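Local coordinates for protein HRI1 (Saccharomyces cerevisiae, PDB 3RBY), which is of unknown, non-essential function but interacts with HRR25 and may interact with SEC72, at residues T73-F78 against R93-T98; D30-S35 against G57-V62; E214-P219 against T232-N237; W176-L181 against F194-E199; P132-R137 against F150-R155. One frame throughout, in Å; residues are numbered along the deposited sequence.

Contact 1 (T73-F78 against R93-T98)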
# COMPACT_ATOMS: atom_id res chain seq x y z
N THR A 73 21.30 3.33 -4.29
CA THR A 73 21.28 3.64 -5.71
C THR A 73 21.24 2.34 -6.48
O THR A 73 21.87 1.35 -6.09
CB THR A 73 22.52 4.44 -6.15
OG1 THR A 73 23.71 3.73 -5.77
CG2 THR A 73 22.50 5.83 -5.51
N GLN A 74 20.52 2.34 -7.57
CA GLN A 74 20.48 1.16 -8.38
C GLN A 74 20.60 1.58 -9.83
O GLN A 74 19.80 2.37 -10.34
CB GLN A 74 19.19 0.37 -8.12
CG GLN A 74 19.04 -0.08 -6.67
CD GLN A 74 18.01 -1.19 -6.52
OE1 GLN A 74 18.09 -2.22 -7.18
NE2 GLN A 74 17.01 -0.97 -5.66
N ASP A 75 21.63 1.04 -10.48
CA ASP A 75 21.93 1.41 -11.84
C ASP A 75 21.64 0.22 -12.72
O ASP A 75 22.29 -0.82 -12.63
CB ASP A 75 23.37 1.89 -11.91
CG ASP A 75 23.60 3.04 -10.96
OD1 ASP A 75 24.57 2.99 -10.16
OD2 ASP A 75 22.78 3.99 -10.97
N PHE A 76 20.60 0.36 -13.53
CA PHE A 76 20.08 -0.77 -14.30
C PHE A 76 20.56 -0.78 -15.73
O PHE A 76 20.49 0.24 -16.43
CB PHE A 76 18.55 -0.77 -14.31
CG PHE A 76 17.93 -1.09 -12.98
CD1 PHE A 76 17.58 -0.08 -12.11
CD2 PHE A 76 17.69 -2.41 -12.60
CE1 PHE A 76 17.01 -0.36 -10.88
CE2 PHE A 76 17.12 -2.70 -11.37
CZ PHE A 76 16.78 -1.68 -10.51
N ASN A 77 21.02 -1.94 -16.17
CA ASN A 77 21.14 -2.24 -17.59
C ASN A 77 20.36 -3.51 -17.87
O ASN A 77 20.89 -4.63 -17.77
CB ASN A 77 22.61 -2.38 -18.01
CG ASN A 77 23.33 -1.04 -18.02
OD1 ASN A 77 24.00 -0.68 -17.05
ND2 ASN A 77 23.15 -0.27 -19.10
N PHE A 78 19.09 -3.35 -18.21
CA PHE A 78 18.16 -4.48 -18.27
C PHE A 78 18.57 -5.60 -19.21
O PHE A 78 19.12 -5.37 -20.29
CB PHE A 78 16.76 -3.97 -18.63
CG PHE A 78 16.25 -2.93 -17.68
CD1 PHE A 78 16.04 -1.62 -18.10
CD2 PHE A 78 16.02 -3.24 -16.35
CE1 PHE A 78 15.58 -0.65 -17.21
CE2 PHE A 78 15.56 -2.28 -15.46
CZ PHE A 78 15.34 -0.98 -15.89
N ARG A 93 16.69 4.32 -23.80
CA ARG A 93 17.66 3.31 -24.20
C ARG A 93 18.90 3.43 -23.32
O ARG A 93 19.35 4.54 -23.01
CB ARG A 93 18.04 3.46 -25.67
CG ARG A 93 16.94 3.09 -26.66
CD ARG A 93 16.35 1.70 -26.38
NE ARG A 93 14.89 1.71 -26.48
CZ ARG A 93 14.21 1.21 -27.51
NH1 ARG A 93 14.86 0.65 -28.51
NH2 ARG A 93 12.89 1.24 -27.53
N GLY A 94 19.45 2.28 -22.92
CA GLY A 94 20.68 2.28 -22.16
C GLY A 94 20.48 2.30 -20.66
O GLY A 94 19.38 2.07 -20.14
N GLU A 95 21.55 2.58 -19.93
CA GLU A 95 21.52 2.46 -18.49
C GLU A 95 20.43 3.36 -17.92
O GLU A 95 20.12 4.42 -18.49
CB GLU A 95 22.89 2.82 -17.91
CG GLU A 95 22.94 2.95 -16.41
CD GLU A 95 24.38 2.89 -15.88
OE1 GLU A 95 24.81 3.79 -15.12
OE2 GLU A 95 25.10 1.93 -16.23
N VAL A 96 19.83 2.93 -16.81
CA VAL A 96 18.93 3.80 -16.06
C VAL A 96 19.44 3.97 -14.65
O VAL A 96 19.67 2.99 -13.94
CB VAL A 96 17.50 3.25 -15.99
CG1 VAL A 96 16.62 4.23 -15.22
CG2 VAL A 96 16.95 3.00 -17.39
N ASN A 97 19.61 5.21 -14.23
CA ASN A 97 20.10 5.49 -12.88
C ASN A 97 18.98 5.85 -11.90
O ASN A 97 18.28 6.86 -12.09
CB ASN A 97 21.15 6.59 -12.93
CG ASN A 97 22.32 6.22 -13.83
OD1 ASN A 97 23.17 5.41 -13.46
ND2 ASN A 97 22.34 6.79 -15.04
N THR A 98 18.80 5.02 -10.87
CA THR A 98 17.70 5.23 -9.93
C THR A 98 18.18 5.38 -8.49
O THR A 98 19.24 4.88 -8.11
CB THR A 98 16.64 4.10 -9.99
OG1 THR A 98 17.18 2.90 -9.42
CG2 THR A 98 16.20 3.84 -11.43
O HOH W 1 18.87 -0.75 -19.85
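Gly94 passes beside Asn77, and one water joins the segments here, giving a hydrogen to Gly94 O (2.9 Å from the water oxygen) and accepting from Phe78 N. Glu95 follows, and its CB lies 3.9 Å from CG of Asn77; the carboxylate and amide planes are turned 69° apart, while the carboxylate has its salt bridge with Lys63 on the strand beyond. An alanine in place of Asn77 would probably uncover the Glu95 chain and leave it freer to turn. Val96 pairs with Phe76 in an antiparallel hydrogen-bonded pair, Phe76 N to Val96 O and Val96 N to Phe76 O both measuring 2.8 Å. Val96 CG2, anti to the carbonyl carbon, meets Phe78 CE1 at 3.9 Å. Asn97 stands beside Asp75 on the opposite sheet face, their planes 66° apart. At Thr98, OG1 donates to Gln74 O (2.8 Å), which also accepts from Thr98 N (2.9 Å), and the same hydroxyl lies in the plane of the Phe76 ring at its edge, 3.6 Å from CE1. Trp100 NE1 bonds to that hydroxyl too. The chemistry divides by face: Phe76, Val96 and Thr98 form a largely apolar side, whereas Asp75 and Glu95 put like charges near each other, a repulsion that Lys63 probably offsets.

Contact 2 (D30-S35 against G57-V62)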
# COMPACT_ATOMS: atom_id res chain seq x y z
N ASP A 30 19.91 -13.60 -3.86
CA ASP A 30 21.13 -13.42 -4.63
C ASP A 30 21.14 -12.13 -5.47
O ASP A 30 22.20 -11.73 -5.97
CB ASP A 30 21.41 -14.64 -5.54
CG ASP A 30 21.77 -15.88 -4.75
OD1 ASP A 30 21.78 -15.82 -3.50
OD2 ASP A 30 22.05 -16.92 -5.40
N GLY A 31 19.98 -11.50 -5.64
CA GLY A 31 19.90 -10.21 -6.33
C GLY A 31 19.31 -10.21 -7.74
O GLY A 31 19.27 -9.16 -8.39
N HIS A 32 18.88 -11.38 -8.23
CA HIS A 32 18.21 -11.46 -9.53
C HIS A 32 16.81 -10.80 -9.42
O HIS A 32 16.17 -10.88 -8.36
CB HIS A 32 18.09 -12.92 -9.98
CG HIS A 32 19.36 -13.70 -9.81
ND1 HIS A 32 20.55 -13.31 -10.40
CD2 HIS A 32 19.64 -14.82 -9.10
CE1 HIS A 32 21.50 -14.17 -10.06
NE2 HIS A 32 20.97 -15.09 -9.28
N TYR A 33 16.36 -10.15 -10.48
CA TYR A 33 15.13 -9.36 -10.41
C TYR A 33 14.25 -9.47 -11.67
O TYR A 33 14.76 -9.59 -12.79
CB TYR A 33 15.47 -7.88 -10.15
CG TYR A 33 16.22 -7.24 -11.30
CD1 TYR A 33 15.53 -6.63 -12.34
CD2 TYR A 33 17.61 -7.26 -11.35
CE1 TYR A 33 16.21 -6.05 -13.40
CE2 TYR A 33 18.30 -6.67 -12.41
CZ TYR A 33 17.59 -6.07 -13.44
OH TYR A 33 18.25 -5.49 -14.50
N ILE A 34 12.93 -9.44 -11.46
CA ILE A 34 11.94 -9.33 -12.54
C ILE A 34 10.82 -8.38 -12.10
O ILE A 34 10.49 -8.32 -10.91
CB ILE A 34 11.35 -10.69 -12.91
CG1 ILE A 34 10.38 -10.58 -14.09
CG2 ILE A 34 10.64 -11.29 -11.72
CD1 ILE A 34 10.13 -11.91 -14.77
N SER A 35 10.25 -7.64 -13.05
CA SER A 35 9.14 -6.76 -12.74
C SER A 35 8.08 -6.87 -13.84
O SER A 35 8.32 -6.47 -14.98
CB SER A 35 9.63 -5.31 -12.59
OG SER A 35 8.60 -4.46 -12.11
N GLY A 57 16.54 -9.00 -14.96
CA GLY A 57 17.97 -9.09 -15.12
C GLY A 57 18.51 -9.96 -14.02
O GLY A 57 17.93 -10.01 -12.92
N THR A 58 19.60 -10.65 -14.31
CA THR A 58 20.34 -11.39 -13.29
C THR A 58 21.13 -10.37 -12.46
O THR A 58 21.20 -9.19 -12.84
CB THR A 58 21.24 -12.45 -13.94
OG1 THR A 58 21.92 -11.86 -15.06
CG2 THR A 58 20.36 -13.63 -14.47
N ASN A 59 21.67 -10.80 -11.33
CA ASN A 59 22.22 -9.82 -10.40
C ASN A 59 23.26 -8.85 -10.98
O ASN A 59 23.30 -7.67 -10.59
CB ASN A 59 22.72 -10.46 -9.08
CG ASN A 59 23.73 -11.60 -9.31
OD1 ASN A 59 24.21 -11.83 -10.43
ND2 ASN A 59 24.06 -12.31 -8.22
N GLU A 60 24.09 -9.32 -11.91
CA GLU A 60 25.17 -8.45 -12.42
C GLU A 60 24.66 -7.30 -13.29
O GLU A 60 25.43 -6.41 -13.64
CB GLU A 60 26.24 -9.24 -13.17
CG GLU A 60 25.89 -9.55 -14.63
CD GLU A 60 24.86 -10.67 -14.75
OE1 GLU A 60 24.58 -11.35 -13.72
OE2 GLU A 60 24.34 -10.86 -15.87
N THR A 61 23.37 -7.31 -13.65
CA THR A 61 22.85 -6.25 -14.52
C THR A 61 22.37 -5.01 -13.77
O THR A 61 21.85 -4.06 -14.38
CB THR A 61 21.71 -6.75 -15.43
OG1 THR A 61 20.58 -7.14 -14.62
CG2 THR A 61 22.19 -7.93 -16.26
N VAL A 62 22.55 -5.01 -12.45
CA VAL A 62 22.19 -3.83 -11.67
C VAL A 62 23.26 -3.60 -10.60
O VAL A 62 23.66 -4.54 -9.91
CB VAL A 62 20.77 -3.94 -11.04
CG1 VAL A 62 20.60 -5.24 -10.24
CG2 VAL A 62 20.46 -2.73 -10.17
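Tyr33 and Gly57 form an antiparallel hydrogen-bonded pair, Tyr33 N to Gly57 O and Gly57 N to Tyr33 O each at 2.9 Å, after which the chain at 59-61 curls into a 3-10 turn. The Tyr33 side chain leaves with CG between the backbone N and the carbonyl carbon (chi1 66°), and its ring lies over Gly57, whose CA sits 3.8 Å from the ring centroid in a CH-pi contact. A CB on Gly57 would run into the phenol oxygen. Tyr33 OH donates to Thr61 OG1 (2.9 Å), which in turn donates to Thr58 O, so a relay ties ring to turn. Val62 CG1 meets Tyr33 CE2 at 3.5 Å. At the other end His32 ND1 accepts from Asn59 N (2.9 Å), while the Asn59 amide runs alongside the imidazole and ND2 donates to Asp30 O (3.0 Å) from above its carbonyl plane. Here, in this beta-barrel protein, the antiparallel neighbours 33-38 and 51-57 part, the second leaving through a 3-10 turn held by side-chain bonds toward strand 62-66.

Contact 3 (E214-P219 against T232-N237)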
# COMPACT_ATOMS: atom_id res chain seq x y z
N GLU A 214 4.12 -20.20 -25.39
CA GLU A 214 5.11 -21.18 -24.93
C GLU A 214 5.22 -21.32 -23.41
O GLU A 214 6.19 -21.89 -22.88
CB GLU A 214 6.46 -20.87 -25.54
CG GLU A 214 6.40 -20.61 -27.03
CD GLU A 214 7.74 -20.78 -27.70
OE1 GLU A 214 8.25 -21.92 -27.80
OE2 GLU A 214 8.30 -19.75 -28.12
N VAL A 215 4.22 -20.79 -22.71
CA VAL A 215 4.15 -20.84 -21.25
C VAL A 215 4.37 -22.23 -20.64
O VAL A 215 4.94 -22.35 -19.56
CB VAL A 215 2.82 -20.25 -20.77
CG1 VAL A 215 2.57 -20.60 -19.31
CG2 VAL A 215 2.81 -18.74 -20.99
N ASN A 216 3.92 -23.29 -21.33
CA ASN A 216 4.17 -24.65 -20.82
C ASN A 216 5.64 -25.08 -20.87
O ASN A 216 5.97 -26.21 -20.48
CB ASN A 216 3.28 -25.69 -21.52
CG ASN A 216 3.69 -25.96 -22.98
OD1 ASN A 216 4.31 -25.11 -23.64
ND2 ASN A 216 3.33 -27.13 -23.49
N LYS A 217 6.51 -24.21 -21.37
CA LYS A 217 7.95 -24.48 -21.36
C LYS A 217 8.62 -23.80 -20.16
O LYS A 217 9.85 -23.78 -20.05
CB LYS A 217 8.63 -24.01 -22.65
CG LYS A 217 8.32 -24.82 -23.91
CD LYS A 217 8.98 -24.12 -25.13
CE LYS A 217 9.01 -24.98 -26.39
NZ LYS A 217 7.82 -24.79 -27.27
N ILE A 218 7.80 -23.23 -19.27
CA ILE A 218 8.29 -22.61 -18.05
C ILE A 218 7.97 -23.47 -16.84
O ILE A 218 6.81 -23.81 -16.59
CB ILE A 218 7.66 -21.24 -17.84
CG1 ILE A 218 7.73 -20.43 -19.14
CG2 ILE A 218 8.35 -20.53 -16.70
CD1 ILE A 218 7.40 -18.96 -18.97
N PRO A 219 9.01 -23.84 -16.08
CA PRO A 219 8.82 -24.75 -14.94
C PRO A 219 7.88 -24.09 -13.90
O PRO A 219 7.95 -22.88 -13.70
CB PRO A 219 10.24 -24.93 -14.38
CG PRO A 219 11.17 -24.49 -15.52
CD PRO A 219 10.41 -23.39 -16.22
N THR A 232 13.95 -29.60 -17.17
CA THR A 232 13.45 -29.56 -18.54
C THR A 232 11.92 -29.54 -18.59
O THR A 232 11.24 -30.44 -18.06
CB THR A 232 14.00 -30.72 -19.40
OG1 THR A 232 15.44 -30.70 -19.36
CG2 THR A 232 13.52 -30.58 -20.85
N SER A 233 11.39 -28.50 -19.21
CA SER A 233 9.95 -28.34 -19.38
C SER A 233 9.64 -28.32 -20.88
O SER A 233 9.92 -27.32 -21.56
CB SER A 233 9.46 -27.04 -18.73
OG SER A 233 8.06 -26.93 -18.81
N ASN A 234 9.09 -29.42 -21.40
CA ASN A 234 8.75 -29.51 -22.82
C ASN A 234 9.92 -29.18 -23.73
O ASN A 234 9.84 -28.28 -24.58
CB ASN A 234 7.54 -28.62 -23.15
CG ASN A 234 6.21 -29.28 -22.79
OD1 ASN A 234 5.46 -28.76 -21.96
ND2 ASN A 234 5.91 -30.42 -23.41
N GLY A 235 11.03 -29.89 -23.54
CA GLY A 235 12.20 -29.68 -24.37
C GLY A 235 13.05 -28.45 -24.07
O GLY A 235 14.17 -28.34 -24.58
N LEU A 236 12.53 -27.52 -23.26
CA LEU A 236 13.31 -26.34 -22.86
C LEU A 236 14.04 -26.58 -21.52
O LEU A 236 13.41 -26.93 -20.50
CB LEU A 236 12.44 -25.10 -22.76
CG LEU A 236 12.87 -23.87 -23.58
CD1 LEU A 236 12.93 -22.65 -22.71
CD2 LEU A 236 14.19 -24.07 -24.29
N ASN A 237 15.36 -26.40 -21.53
CA ASN A 237 16.17 -26.59 -20.33
C ASN A 237 16.34 -25.30 -19.54
O ASN A 237 16.57 -24.23 -20.11
CB ASN A 237 17.53 -27.16 -20.69
CG ASN A 237 17.44 -28.57 -21.24
OD1 ASN A 237 16.39 -29.21 -21.17
ND2 ASN A 237 18.55 -29.07 -21.79
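Lys217 has the most surface covered here, and it lies against the turn of a hairpin. Its CB meets Leu236 CB at 4.0 Å, CG rests 3.8 Å from Asn234 O, and the two side chains of Lys217 and Leu236 cross at about a right angle. The chain runs extended as far as CE and then bends at chi4 (92°), which puts NZ 3.0 Å from Glu214 OE1, a salt bridge made within the 214-219 segment on the anti lone pair of the oxygen. Glu214 also takes hydrogen bonds from Tyr166 and Gln183. An alanine here would probably deprive Glu214 of its charged mate and open a gap beside Asn234 where the methylene chain had lain. Ser233 is the second mainstay. With OG anti to the backbone N, the hydroxyl donates to Asn216 O (2.8 Å), and CB packs 3.5 Å from Lys217 O, an oxygen that accepts from Trp238 NE1. Ser233 O meets Lys217 CA at 3.5 Å in a CA-H...O contact. Asn234 is third: its CB lies 4.0 Å from Lys217 CG, and its side chain crosses that of Asn216 at about a right angle, the amide planes 35° apart. Ser233 to Leu236 form a type I' turn, the classic two-residue link of a tight beta hairpin, here joining strands 230-233 and 236-244 and covered by the 3-10 turn at 215-217.

Contact 4 (W176-L181 against F194-E199)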
# COMPACT_ATOMS: atom_id res chain seq x y z
N TRP A 176 5.08 -16.54 -4.20
CA TRP A 176 4.90 -15.75 -5.43
C TRP A 176 5.97 -15.98 -6.50
O TRP A 176 7.16 -15.72 -6.29
CB TRP A 176 4.84 -14.26 -5.10
CG TRP A 176 3.69 -13.86 -4.23
CD1 TRP A 176 3.61 -13.99 -2.87
CD2 TRP A 176 2.45 -13.25 -4.65
NE1 TRP A 176 2.40 -13.51 -2.42
CE2 TRP A 176 1.67 -13.05 -3.48
CE3 TRP A 176 1.92 -12.87 -5.88
CZ2 TRP A 176 0.38 -12.47 -3.52
CZ3 TRP A 176 0.63 -12.29 -5.93
CH2 TRP A 176 -0.12 -12.09 -4.75
N ILE A 177 5.52 -16.43 -7.67
CA ILE A 177 6.43 -16.73 -8.77
C ILE A 177 6.17 -15.79 -9.94
O ILE A 177 5.03 -15.66 -10.39
CB ILE A 177 6.24 -18.18 -9.26
CG1 ILE A 177 6.67 -19.19 -8.18
CG2 ILE A 177 7.01 -18.42 -10.55
CD1 ILE A 177 5.51 -19.78 -7.38
N GLN A 178 7.23 -15.14 -10.42
CA GLN A 178 7.16 -14.38 -11.66
C GLN A 178 8.24 -14.86 -12.61
O GLN A 178 9.36 -15.18 -12.18
CB GLN A 178 7.28 -12.89 -11.40
CG GLN A 178 6.14 -12.32 -10.59
CD GLN A 178 6.15 -10.82 -10.60
OE1 GLN A 178 5.21 -10.19 -11.13
NE2 GLN A 178 7.20 -10.22 -10.04
N GLY A 179 7.90 -14.91 -13.90
CA GLY A 179 8.81 -15.44 -14.90
C GLY A 179 8.62 -14.84 -16.28
O GLY A 179 7.56 -14.29 -16.61
N PHE A 180 9.67 -14.93 -17.10
CA PHE A 180 9.55 -14.63 -18.52
C PHE A 180 10.26 -15.69 -19.39
O PHE A 180 11.09 -16.46 -18.90
CB PHE A 180 10.05 -13.21 -18.84
CG PHE A 180 11.51 -13.13 -19.21
CD1 PHE A 180 12.49 -13.07 -18.22
CD2 PHE A 180 11.90 -13.10 -20.54
CE1 PHE A 180 13.85 -12.99 -18.56
CE2 PHE A 180 13.26 -13.01 -20.89
CZ PHE A 180 14.23 -12.95 -19.89
N LEU A 181 9.86 -15.75 -20.65
CA LEU A 181 10.53 -16.56 -21.68
C LEU A 181 10.41 -15.80 -23.00
O LEU A 181 9.30 -15.52 -23.46
CB LEU A 181 9.90 -17.95 -21.79
CG LEU A 181 10.52 -18.93 -22.81
CD1 LEU A 181 12.04 -19.12 -22.54
CD2 LEU A 181 9.79 -20.28 -22.82
N PHE A 194 5.05 -14.64 -20.31
CA PHE A 194 5.18 -14.28 -18.90
C PHE A 194 4.23 -15.13 -18.07
O PHE A 194 3.19 -15.56 -18.55
CB PHE A 194 4.82 -12.81 -18.66
CG PHE A 194 5.60 -11.84 -19.50
CD1 PHE A 194 6.93 -11.54 -19.20
CD2 PHE A 194 5.01 -11.22 -20.59
CE1 PHE A 194 7.66 -10.64 -19.98
CE2 PHE A 194 5.72 -10.31 -21.38
CZ PHE A 194 7.05 -10.02 -21.07
N ILE A 195 4.59 -15.35 -16.82
CA ILE A 195 3.66 -15.96 -15.89
C ILE A 195 3.80 -15.32 -14.52
O ILE A 195 4.89 -14.88 -14.12
CB ILE A 195 3.91 -17.46 -15.75
CG1 ILE A 195 5.36 -17.70 -15.34
CG2 ILE A 195 3.61 -18.16 -17.07
CD1 ILE A 195 5.58 -19.04 -14.66
N ARG A 196 2.67 -15.24 -13.83
CA ARG A 196 2.63 -14.90 -12.43
C ARG A 196 1.86 -16.03 -11.79
O ARG A 196 0.69 -16.26 -12.13
CB ARG A 196 1.93 -13.57 -12.20
CG ARG A 196 2.79 -12.55 -11.51
CD ARG A 196 2.08 -11.91 -10.36
NE ARG A 196 1.19 -10.85 -10.78
CZ ARG A 196 1.56 -9.62 -11.15
NH1 ARG A 196 0.62 -8.75 -11.50
NH2 ARG A 196 2.83 -9.24 -11.18
N LEU A 197 2.52 -16.76 -10.91
CA LEU A 197 1.95 -17.96 -10.35
C LEU A 197 1.90 -17.80 -8.84
O LEU A 197 2.82 -17.22 -8.25
CB LEU A 197 2.85 -19.14 -10.69
CG LEU A 197 2.36 -20.32 -11.53
CD1 LEU A 197 3.45 -21.38 -11.49
CD2 LEU A 197 1.03 -20.88 -11.03
N LEU A 198 0.84 -18.30 -8.20
CA LEU A 198 0.72 -18.19 -6.76
C LEU A 198 0.44 -19.57 -6.18
O LEU A 198 -0.52 -20.24 -6.59
CB LEU A 198 -0.41 -17.21 -6.39
CG LEU A 198 -0.74 -16.98 -4.91
CD1 LEU A 198 0.41 -16.30 -4.17
CD2 LEU A 198 -2.03 -16.14 -4.78
N GLU A 199 1.29 -20.00 -5.24
CA GLU A 199 1.01 -21.23 -4.50
C GLU A 199 0.15 -20.88 -3.28
O GLU A 199 0.62 -20.25 -2.33
CB GLU A 199 2.29 -21.95 -4.07
CG GLU A 199 2.02 -23.10 -3.09
CD GLU A 199 3.27 -23.87 -2.67
OE1 GLU A 199 3.36 -24.30 -1.49
OE2 GLU A 199 4.16 -24.07 -3.53
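Arg196 NH2 donates to Gln178 OE1 over 2.6 Å, the oxygen lying in the guanidinium plane. Both belong to the beta hairpin of strands 176-183 and 192-199, and their side chains run alongside each other with amide and guanidinium planes 30° apart. Further bonds anchor the buried pair: Gln178 NE2 bonds to Ser26 and Leu24, and Arg196 NH1 reaches Phe22 O while the guanidinium makes a cation-pi contact with the Phe22 ring. Ile177 pairs with Leu197 through Ile177 N to Leu197 O (2.9 Å) and Leu197 N to Ile177 O (2.8 Å), and their CB atoms meet at 3.8 Å on the face away from Gln178. At Gly179 the pairing bonds are longer, Ile195 N to Gly179 O measuring 3.2 Å. Phe180 CB touches Phe194 CD1 at 3.6 Å, on the Gln178 face. At the far end of that face, the chi1 of Leu198 (178°) sets CG anti to the backbone N; its CD1 lies over the face of the Trp176 indole, near the bond shared by the two rings, 3.7 Å from the centroid of the five-membered ring.

Contact 5 (P132-R137 against F150-R155). With SO4 (sulfate ion), chain F.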
# COMPACT_ATOMS: atom_id res chain seq x y z
N PRO A 132 6.58 -2.88 0.23
CA PRO A 132 7.09 -4.23 0.53
C PRO A 132 5.96 -5.05 1.11
O PRO A 132 5.18 -4.58 1.96
CB PRO A 132 8.15 -3.98 1.62
CG PRO A 132 8.50 -2.50 1.50
CD PRO A 132 7.23 -1.83 1.04
N VAL A 133 5.90 -6.30 0.67
CA VAL A 133 4.79 -7.17 0.98
C VAL A 133 5.39 -8.52 1.46
O VAL A 133 6.57 -8.80 1.22
CB VAL A 133 3.88 -7.24 -0.29
CG1 VAL A 133 3.88 -8.59 -0.96
CG2 VAL A 133 2.48 -6.73 0.02
N ASP A 134 4.60 -9.33 2.17
CA ASP A 134 5.13 -10.55 2.78
C ASP A 134 4.90 -11.73 1.84
O ASP A 134 3.76 -12.20 1.68
CB ASP A 134 4.47 -10.82 4.13
CG ASP A 134 4.93 -12.13 4.77
OD1 ASP A 134 5.51 -12.98 4.06
OD2 ASP A 134 4.71 -12.32 5.99
N PRO A 135 5.99 -12.21 1.21
CA PRO A 135 5.90 -13.20 0.13
C PRO A 135 5.45 -14.56 0.61
O PRO A 135 5.08 -15.40 -0.21
CB PRO A 135 7.35 -13.29 -0.40
CG PRO A 135 8.20 -12.73 0.69
CD PRO A 135 7.36 -11.69 1.38
N SER A 136 5.46 -14.77 1.91
CA SER A 136 5.04 -16.06 2.45
C SER A 136 3.52 -16.15 2.64
O SER A 136 3.04 -17.19 3.08
CB SER A 136 5.78 -16.38 3.75
OG SER A 136 5.55 -15.39 4.73
N ARG A 137 2.79 -15.09 2.29
CA ARG A 137 1.31 -15.09 2.34
C ARG A 137 0.70 -15.20 0.95
O ARG A 137 1.28 -14.70 -0.03
CB ARG A 137 0.80 -13.80 2.97
CG ARG A 137 1.61 -13.39 4.16
CD ARG A 137 1.47 -14.42 5.25
NE ARG A 137 0.44 -14.01 6.20
CZ ARG A 137 0.69 -13.63 7.45
NH1 ARG A 137 -0.31 -13.26 8.24
NH2 ARG A 137 1.95 -13.63 7.92
N PHE A 150 10.94 -7.12 10.37
CA PHE A 150 10.36 -8.15 9.52
C PHE A 150 11.41 -9.16 9.09
O PHE A 150 12.45 -8.80 8.54
CB PHE A 150 9.69 -7.56 8.28
CG PHE A 150 9.11 -8.61 7.38
CD1 PHE A 150 9.72 -8.90 6.17
CD2 PHE A 150 7.98 -9.32 7.74
CE1 PHE A 150 9.20 -9.89 5.33
CE2 PHE A 150 7.45 -10.31 6.91
CZ PHE A 150 8.07 -10.59 5.70
N SER A 151 11.12 -10.43 9.35
CA SER A 151 11.98 -11.51 8.87
C SER A 151 11.12 -12.49 8.10
O SER A 151 9.98 -12.77 8.49
CB SER A 151 12.65 -12.21 10.04
OG SER A 151 11.71 -12.95 10.82
N SER A 152 11.65 -13.01 7.00
CA SER A 152 10.92 -14.03 6.25
C SER A 152 11.78 -15.27 6.08
O SER A 152 12.94 -15.19 5.66
CB SER A 152 10.44 -13.50 4.89
OG SER A 152 9.21 -14.12 4.52
N ASN A 153 11.21 -16.42 6.42
CA ASN A 153 11.83 -17.69 6.10
C ASN A 153 11.59 -18.03 4.62
O ASN A 153 11.94 -19.13 4.15
CB ASN A 153 11.29 -18.80 7.00
CG ASN A 153 12.39 -19.62 7.66
OD1 ASN A 153 13.34 -19.06 8.22
ND2 ASN A 153 12.28 -20.95 7.57
N ALA A 154 11.03 -17.07 3.89
CA ALA A 154 10.57 -17.29 2.52
C ALA A 154 11.69 -17.81 1.63
O ALA A 154 12.77 -17.22 1.55
CB ALA A 154 9.97 -16.03 1.93
N ARG A 155 11.41 -18.93 0.97
CA ARG A 155 12.31 -19.47 -0.03
C ARG A 155 12.60 -18.43 -1.12
O ARG A 155 11.77 -17.54 -1.40
CB ARG A 155 11.71 -20.71 -0.66
CG ARG A 155 10.49 -20.41 -1.49
CD ARG A 155 9.84 -21.67 -2.00
NE ARG A 155 8.57 -21.34 -2.63
CZ ARG A 155 7.96 -22.10 -3.53
NH1 ARG A 155 8.51 -23.25 -3.90
NH2 ARG A 155 6.81 -21.71 -4.06
S SO4 F . 7.26 -19.94 1.81
O1 SO4 F . 8.59 -19.91 1.18
O2 SO4 F . 6.35 -18.98 1.17
O3 SO4 F . 7.39 -19.57 3.23
O4 SO4 F . 6.71 -21.30 1.66
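Where Pro135 and Ser136 pass Ala154, the two irregular segments come within 5.7 Å at Ser136 CA and Ala154 CA, the first making a type I turn from Asp134 to Arg137. Pro135 CG packs 3.9 Å from Ala154 CB. Asp134 carries the other half of the contact. Its CG is anti to the backbone N (chi1 177°), and the carboxylate meets the Phe150 ring at its edge, OD2 3.5 Å from CE2, with the planes 71° apart. Since an aromatic edge bears slight positive charge, this approach is probably mildly favourable. Asp134 OD1 also accepts from Ser136 N (2.8 Å), an Asx turn, and from Ser136 OG (2.5 Å), two bonds that hold the carboxylate against rotation at the start of the turn. Both segments belong to the long connection between strand 124-132 of one sheet and strand 156-161 of the other. Phe150 also touches Ser144, which is seen phosphorylated in another structure of this protein but not here. Arg137 makes a long salt bridge within its own segment, NH2 3.6 Å from Asp134 OD2, while NH1 pairs with Asp139 of the second subunit. A sulfate, probably from the crystallisation liquor, accepts at O1 from Arg155 N (3.0 Å), and its O2 stands 3.4 Å from Ser136 CA.

In the fold
Along the chain the contacts come in the order 2, 1, 5, 4, 3, each closing before the next opens. Contacts 1 and 2 share the larger antiparallel sheet, their centres about 12 Å apart, and meet where Asn77 N approaches Thr61 O. Contacts 3 and 4 share the second sheet, their centres about 13 Å apart, with Val215 and Ile218 packed on Ile195. Contact 5 lies in the connection between the sheets and touches contact 4 through Trp176 NE1 and Arg137 O. Ile34 of contact 2 packs on Gln178 and Gly179 of contact 4, so the two sheets meet directly. Contacts 1 and 3 are farthest apart, about 30 Å between centres. HRI1 thus joins two beta units by packing as well as by the chain.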